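Local coordinates for methyltransferase (Pyrococcus horikoshii, PDB 1IXK), which probably methylates cytidine in RNA at the C5 position, using S-adenosyl-L-methionine as methyl donor, at residues Leu27-Met39 with Asn293-Ser305. Numbering follows the deposited sequence.
Sequences LWGERAIRIAEAM and NARRLYPDVHETS
Arg31 reaches Asp300 and Tyr298 with a fully extended side chain, CG anti to the backbone N (chi1 -177°), while Asp300 turns its carboxylate between its own backbone N and carbonyl carbon (chi1 67°). The guanidinium meets the carboxylate side-on in a two-pronged salt bridge: NE of Arg31 donates to OD2 of Asp300 at 2.9 Å and NH2 of Arg31 bonds OD1 of Asp300 at 3.0 Å, each oxygen offering its syn lone pair. CZ of Arg31 sits over one face of the Tyr298 ring, the guanidinium tilted against it, a cation-pi contact with CZ 4.3 Å from the ring centroid, and NH2 of Arg31 has a second carboxylate in Glu276. A leucine in place of Arg31 would probably leave Asp300 and Glu276 without their shared positive mate and the tyrosine face without its cation. At the far end of that ring, Trp28 NE1 donates to Tyr298 OH (2.9 Å), bent at 140°. A water links Arg34 NE to Asp300 OD2. Pro299 CG packs against Ile35 CG2 (3.8 Å) and the selenium of Met39. The contact thus joins helices 18-28 and 31-38 of the N-terminal region to the loop after strand 295-297, a strand itself paired antiparallel with strands 276-277 and 307-314 of the methyltransferase sheet.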
loop_
_atom_site.group_PDB
_atom_site.type_symbol
_atom_site.label_atom_id
_atom_site.label_comp_id
_atom_site.label_asym_id
_atom_site.label_seq_id
_atom_site.Cartn_x
_atom_site.Cartn_y
_atom_site.Cartn_z
ATOM N N LEU A 27 -14.750 9.722 14.429
ATOM C CA LEU A 27 -14.543 9.570 12.998
ATOM C C LEU A 27 -15.573 8.674 12.325
ATOM O O LEU A 27 -16.030 8.972 11.219
ATOM C CB LEU A 27 -13.136 9.021 12.732
ATOM C CG LEU A 27 -11.981 9.979 13.046
ATOM C CD1 LEU A 27 -10.653 9.243 12.990
ATOM C CD2 LEU A 27 -12.003 11.136 12.051
ATOM N N TRP A 28 -15.955 7.590 12.995
ATOM C CA TRP A 28 -16.894 6.643 12.402
ATOM C C TRP A 28 -18.140 6.303 13.219
ATOM O O TRP A 28 -18.951 5.485 12.789
ATOM C CB TRP A 28 -16.142 5.353 12.051
ATOM C CG TRP A 28 -14.991 5.582 11.107
ATOM C CD1 TRP A 28 -15.070 5.910 9.787
ATOM C CD2 TRP A 28 -13.593 5.563 11.432
ATOM N NE1 TRP A 28 -13.811 6.096 9.265
ATOM C CE2 TRP A 28 -12.886 5.884 10.254
ATOM C CE3 TRP A 28 -12.871 5.295 12.603
ATOM C CZ2 TRP A 28 -11.488 5.962 10.214
ATOM C CZ3 TRP A 28 -11.483 5.372 12.566
ATOM C CH2 TRP A 28 -10.806 5.697 11.377
ATOM N N GLY A 29 -18.299 6.923 14.385
ATOM C CA GLY A 29 -19.465 6.635 15.204
ATOM C C GLY A 29 -19.519 5.176 15.616
ATOM O O GLY A 29 -18.483 4.571 15.888
ATOM N N GLU A 30 -20.719 4.601 15.650
ATOM C CA GLU A 30 -20.886 3.201 16.045
ATOM C C GLU A 30 -20.096 2.213 15.187
ATOM O O GLU A 30 -19.773 1.116 15.641
ATOM C CB GLU A 30 -22.370 2.809 16.041
ATOM C CG GLU A 30 -23.113 3.093 14.739
ATOM C CD GLU A 30 -23.652 4.512 14.658
ATOM O OE1 GLU A 30 -22.847 5.472 14.681
ATOM O OE2 GLU A 30 -24.890 4.669 14.569
ATOM N N ARG A 31 -19.780 2.594 13.954
ATOM C CA ARG A 31 -19.014 1.714 13.074
ATOM C C ARG A 31 -17.614 1.496 13.654
ATOM O O ARG A 31 -16.935 0.522 13.323
ATOM C CB ARG A 31 -18.906 2.320 11.669
ATOM C CG ARG A 31 -18.171 1.429 10.672
ATOM C CD ARG A 31 -17.955 2.125 9.338
ATOM N NE ARG A 31 -17.238 1.269 8.397
ATOM C CZ ARG A 31 -16.930 1.613 7.149
ATOM N NH1 ARG A 31 -17.273 2.803 6.683
ATOM N NH2 ARG A 31 -16.280 0.760 6.365
ATOM N N ALA A 32 -17.195 2.405 14.528
ATOM C CA ALA A 32 -15.882 2.311 15.152
ATOM C C ALA A 32 -15.634 0.921 15.741
ATOM O O ALA A 32 -14.576 0.333 15.532
ATOM C CB ALA A 32 -15.745 3.376 16.239
ATOM N N ILE A 33 -16.613 0.396 16.469
ATOM C CA ILE A 33 -16.474 -0.920 17.077
ATOM C C ILE A 33 -16.350 -2.021 16.021
ATOM O O ILE A 33 -15.555 -2.945 16.175
ATOM C CB ILE A 33 -17.680 -1.235 18.009
ATOM C CG1 ILE A 33 -17.512 -2.620 18.639
ATOM C CG2 ILE A 33 -18.979 -1.169 17.229
ATOM C CD1 ILE A 33 -16.302 -2.739 19.534
ATOM N N ARG A 34 -17.126 -1.913 14.948
ATOM C CA ARG A 34 -17.090 -2.910 13.883
ATOM C C ARG A 34 -15.736 -2.941 13.170
ATOM O O ARG A 34 -15.262 -4.001 12.760
ATOM C CB ARG A 34 -18.221 -2.651 12.881
ATOM C CG ARG A 34 -19.612 -2.690 13.522
ATOM C CD ARG A 34 -20.714 -2.985 12.511
ATOM N NE ARG A 34 -20.985 -1.876 11.599
ATOM C CZ ARG A 34 -21.545 -0.724 11.956
ATOM N NH1 ARG A 34 -21.900 -0.513 13.215
ATOM N NH2 ARG A 34 -21.761 0.218 11.047
ATOM N N ILE A 35 -15.115 -1.777 13.023
ATOM C CA ILE A 35 -13.809 -1.688 12.376
ATOM C C ILE A 35 -12.746 -2.283 13.299
ATOM O O ILE A 35 -11.918 -3.088 12.869
ATOM C CB ILE A 35 -13.450 -0.218 12.064
ATOM C CG1 ILE A 35 -14.343 0.302 10.933
ATOM C CG2 ILE A 35 -11.966 -0.098 11.708
ATOM C CD1 ILE A 35 -14.307 1.807 10.764
ATOM N N ALA A 36 -12.783 -1.891 14.570
ATOM C CA ALA A 36 -11.821 -2.374 15.554
ATOM C C ALA A 36 -11.854 -3.895 15.702
ATOM O O ALA A 36 -10.809 -4.550 15.693
ATOM C CB ALA A 36 -12.078 -1.713 16.903
ATOM N N GLU A 37 -13.050 -4.458 15.833
ATOM C CA GLU A 37 -13.174 -5.904 15.983
ATOM C C GLU A 37 -12.801 -6.655 14.710
ATOM O O GLU A 37 -12.151 -7.694 14.771
ATOM C CB GLU A 37 -14.597 -6.287 16.389
ATOM C CG GLU A 37 -15.042 -5.716 17.718
ATOM C CD GLU A 37 -16.393 -6.246 18.140
ATOM O OE1 GLU A 37 -17.306 -6.297 17.285
ATOM O OE2 GLU A 37 -16.545 -6.605 19.327
ATOM N N ALA A 38 -13.215 -6.137 13.557
ATOM C CA ALA A 38 -12.897 -6.796 12.296
ATOM C C ALA A 38 -11.392 -6.856 12.106
ATOM O O ALA A 38 -10.873 -7.767 11.464
ATOM C CB ALA A 38 -13.533 -6.050 11.131
HETATM N N MSE A 39 -10.695 -5.887 12.690
HETATM C CA MSE A 39 -9.248 -5.799 12.567
HETATM C C MSE A 39 -8.471 -6.811 13.417
HETATM O O MSE A 39 -7.277 -7.020 13.202
HETATM C CB MSE A 39 -8.806 -4.369 12.891
HETATM C CG MSE A 39 -7.590 -3.910 12.105
HETATM SE SE MSE A 39 -7.577 -2.138 11.718
HETATM C CE MSE A 39 -7.867 -1.394 13.302
ATOM N N ASN A 293 -11.076 12.150 -3.843
ATOM C CA ASN A 293 -10.464 11.381 -4.928
ATOM C C ASN A 293 -9.606 10.290 -4.284
ATOM O O ASN A 293 -9.337 9.246 -4.887
ATOM C CB ASN A 293 -9.583 12.276 -5.808
ATOM C CG ASN A 293 -10.379 13.027 -6.865
ATOM O OD1 ASN A 293 -10.921 12.425 -7.786
ATOM N ND2 ASN A 293 -10.451 14.346 -6.731
ATOM N N ALA A 294 -9.175 10.549 -3.049
ATOM C CA ALA A 294 -8.375 9.593 -2.283
ATOM C C ALA A 294 -9.324 8.515 -1.763
ATOM O O ALA A 294 -10.522 8.762 -1.627
ATOM C CB ALA A 294 -7.685 10.298 -1.120
ATOM N N ARG A 295 -8.792 7.334 -1.458
ATOM C CA ARG A 295 -9.621 6.220 -1.002
ATOM C C ARG A 295 -9.127 5.570 0.280
ATOM O O ARG A 295 -7.968 5.700 0.653
ATOM C CB ARG A 295 -9.677 5.130 -2.080
ATOM C CG ARG A 295 -9.807 5.645 -3.504
ATOM C CD ARG A 295 -11.024 6.524 -3.669
ATOM N NE ARG A 295 -12.275 5.789 -3.526
ATOM C CZ ARG A 295 -13.475 6.361 -3.544
ATOM N NH1 ARG A 295 -13.579 7.671 -3.694
ATOM N NH2 ARG A 295 -14.571 5.626 -3.411
ATOM N N ARG A 296 -10.032 4.860 0.939
ATOM C CA ARG A 296 -9.723 4.131 2.162
ATOM C C ARG A 296 -10.338 2.742 2.087
ATOM O O ARG A 296 -11.446 2.565 1.566
ATOM C CB ARG A 296 -10.306 4.838 3.388
ATOM C CG ARG A 296 -9.426 5.922 3.987
ATOM C CD ARG A 296 -10.137 6.570 5.169
ATOM N NE ARG A 296 -9.307 7.553 5.857
ATOM C CZ ARG A 296 -8.781 7.371 7.063
ATOM N NH1 ARG A 296 -8.995 6.235 7.717
ATOM N NH2 ARG A 296 -8.056 8.331 7.625
ATOM N N LEU A 297 -9.611 1.761 2.611
ATOM C CA LEU A 297 -10.094 0.391 2.673
ATOM C C LEU A 297 -10.259 0.128 4.162
ATOM O O LEU A 297 -9.401 0.503 4.965
ATOM C CB LEU A 297 -9.077 -0.589 2.080
ATOM C CG LEU A 297 -8.826 -0.513 0.573
ATOM C CD1 LEU A 297 -7.780 -1.553 0.186
ATOM C CD2 LEU A 297 -10.129 -0.751 -0.186
ATOM N N TYR A 298 -11.370 -0.498 4.527
ATOM C CA TYR A 298 -11.663 -0.793 5.926
ATOM C C TYR A 298 -11.744 -2.294 6.163
ATOM O O TYR A 298 -12.303 -3.032 5.352
ATOM C CB TYR A 298 -12.983 -0.135 6.318
ATOM C CG TYR A 298 -12.920 1.372 6.372
ATOM C CD1 TYR A 298 -12.287 2.022 7.433
ATOM C CD2 TYR A 298 -13.502 2.152 5.370
ATOM C CE1 TYR A 298 -12.239 3.405 7.501
ATOM C CE2 TYR A 298 -13.458 3.542 5.427
ATOM C CZ TYR A 298 -12.827 4.161 6.499
ATOM O OH TYR A 298 -12.800 5.533 6.582
ATOM N N PRO A 299 -11.199 -2.762 7.292
ATOM C CA PRO A 299 -11.215 -4.188 7.618
ATOM C C PRO A 299 -12.607 -4.780 7.809
ATOM O O PRO A 299 -12.775 -5.989 7.723
ATOM C CB PRO A 299 -10.368 -4.262 8.887
ATOM C CG PRO A 299 -10.622 -2.938 9.532
ATOM C CD PRO A 299 -10.552 -1.986 8.364
ATOM N N ASP A 300 -13.603 -3.935 8.055
ATOM C CA ASP A 300 -14.955 -4.439 8.261
ATOM C C ASP A 300 -15.724 -4.672 6.964
ATOM O O ASP A 300 -16.777 -5.309 6.972
ATOM C CB ASP A 300 -15.742 -3.505 9.195
ATOM C CG ASP A 300 -16.025 -2.146 8.582
ATOM O OD1 ASP A 300 -15.213 -1.672 7.756
ATOM O OD2 ASP A 300 -17.057 -1.541 8.947
ATOM N N VAL A 301 -15.200 -4.177 5.846
ATOM C CA VAL A 301 -15.877 -4.379 4.572
ATOM C C VAL A 301 -14.970 -4.916 3.463
ATOM O O VAL A 301 -15.432 -5.624 2.573
ATOM C CB VAL A 301 -16.553 -3.070 4.065
ATOM C CG1 VAL A 301 -17.575 -2.579 5.076
ATOM C CG2 VAL A 301 -15.517 -2.006 3.828
ATOM N N HIS A 302 -13.680 -4.600 3.518
ATOM C CA HIS A 302 -12.769 -5.041 2.465
ATOM C C HIS A 302 -11.855 -6.210 2.813
ATOM O O HIS A 302 -11.059 -6.643 1.976
ATOM C CB HIS A 302 -11.909 -3.868 1.991
ATOM C CG HIS A 302 -12.705 -2.676 1.558
ATOM N ND1 HIS A 302 -12.899 -1.578 2.366
ATOM C CD2 HIS A 302 -13.368 -2.420 0.404
ATOM C CE1 HIS A 302 -13.647 -0.693 1.727
ATOM N NE2 HIS A 302 -13.944 -1.180 0.537
ATOM N N GLU A 303 -11.958 -6.712 4.039
ATOM C CA GLU A 303 -11.125 -7.834 4.466
ATOM C C GLU A 303 -9.635 -7.553 4.284
ATOM O O GLU A 303 -8.877 -8.426 3.868
ATOM C CB GLU A 303 -11.505 -9.100 3.694
ATOM C CG GLU A 303 -12.943 -9.548 3.911
ATOM C CD GLU A 303 -13.227 -10.923 3.328
ATOM O OE1 GLU A 303 -14.380 -11.389 3.452
ATOM O OE2 GLU A 303 -12.302 -11.539 2.752
ATOM N N THR A 304 -9.226 -6.327 4.589
ATOM C CA THR A 304 -7.829 -5.920 4.483
ATOM C C THR A 304 -7.537 -5.145 5.757
ATOM O O THR A 304 -8.416 -4.985 6.597
ATOM C CB THR A 304 -7.598 -4.956 3.294
ATOM O OG1 THR A 304 -8.332 -3.745 3.519
ATOM C CG2 THR A 304 -8.061 -5.581 1.985
ATOM N N SER A 305 -6.309 -4.668 5.905
ATOM C CA SER A 305 -5.962 -3.871 7.074
ATOM C C SER A 305 -6.519 -2.487 6.754
ATOM O O SER A 305 -6.987 -2.258 5.642
ATOM C CB SER A 305 -4.441 -3.769 7.227
ATOM O OG SER A 305 -3.830 -5.047 7.270
HETATM O O HOH W 1 -19.590 -2.295 9.135
#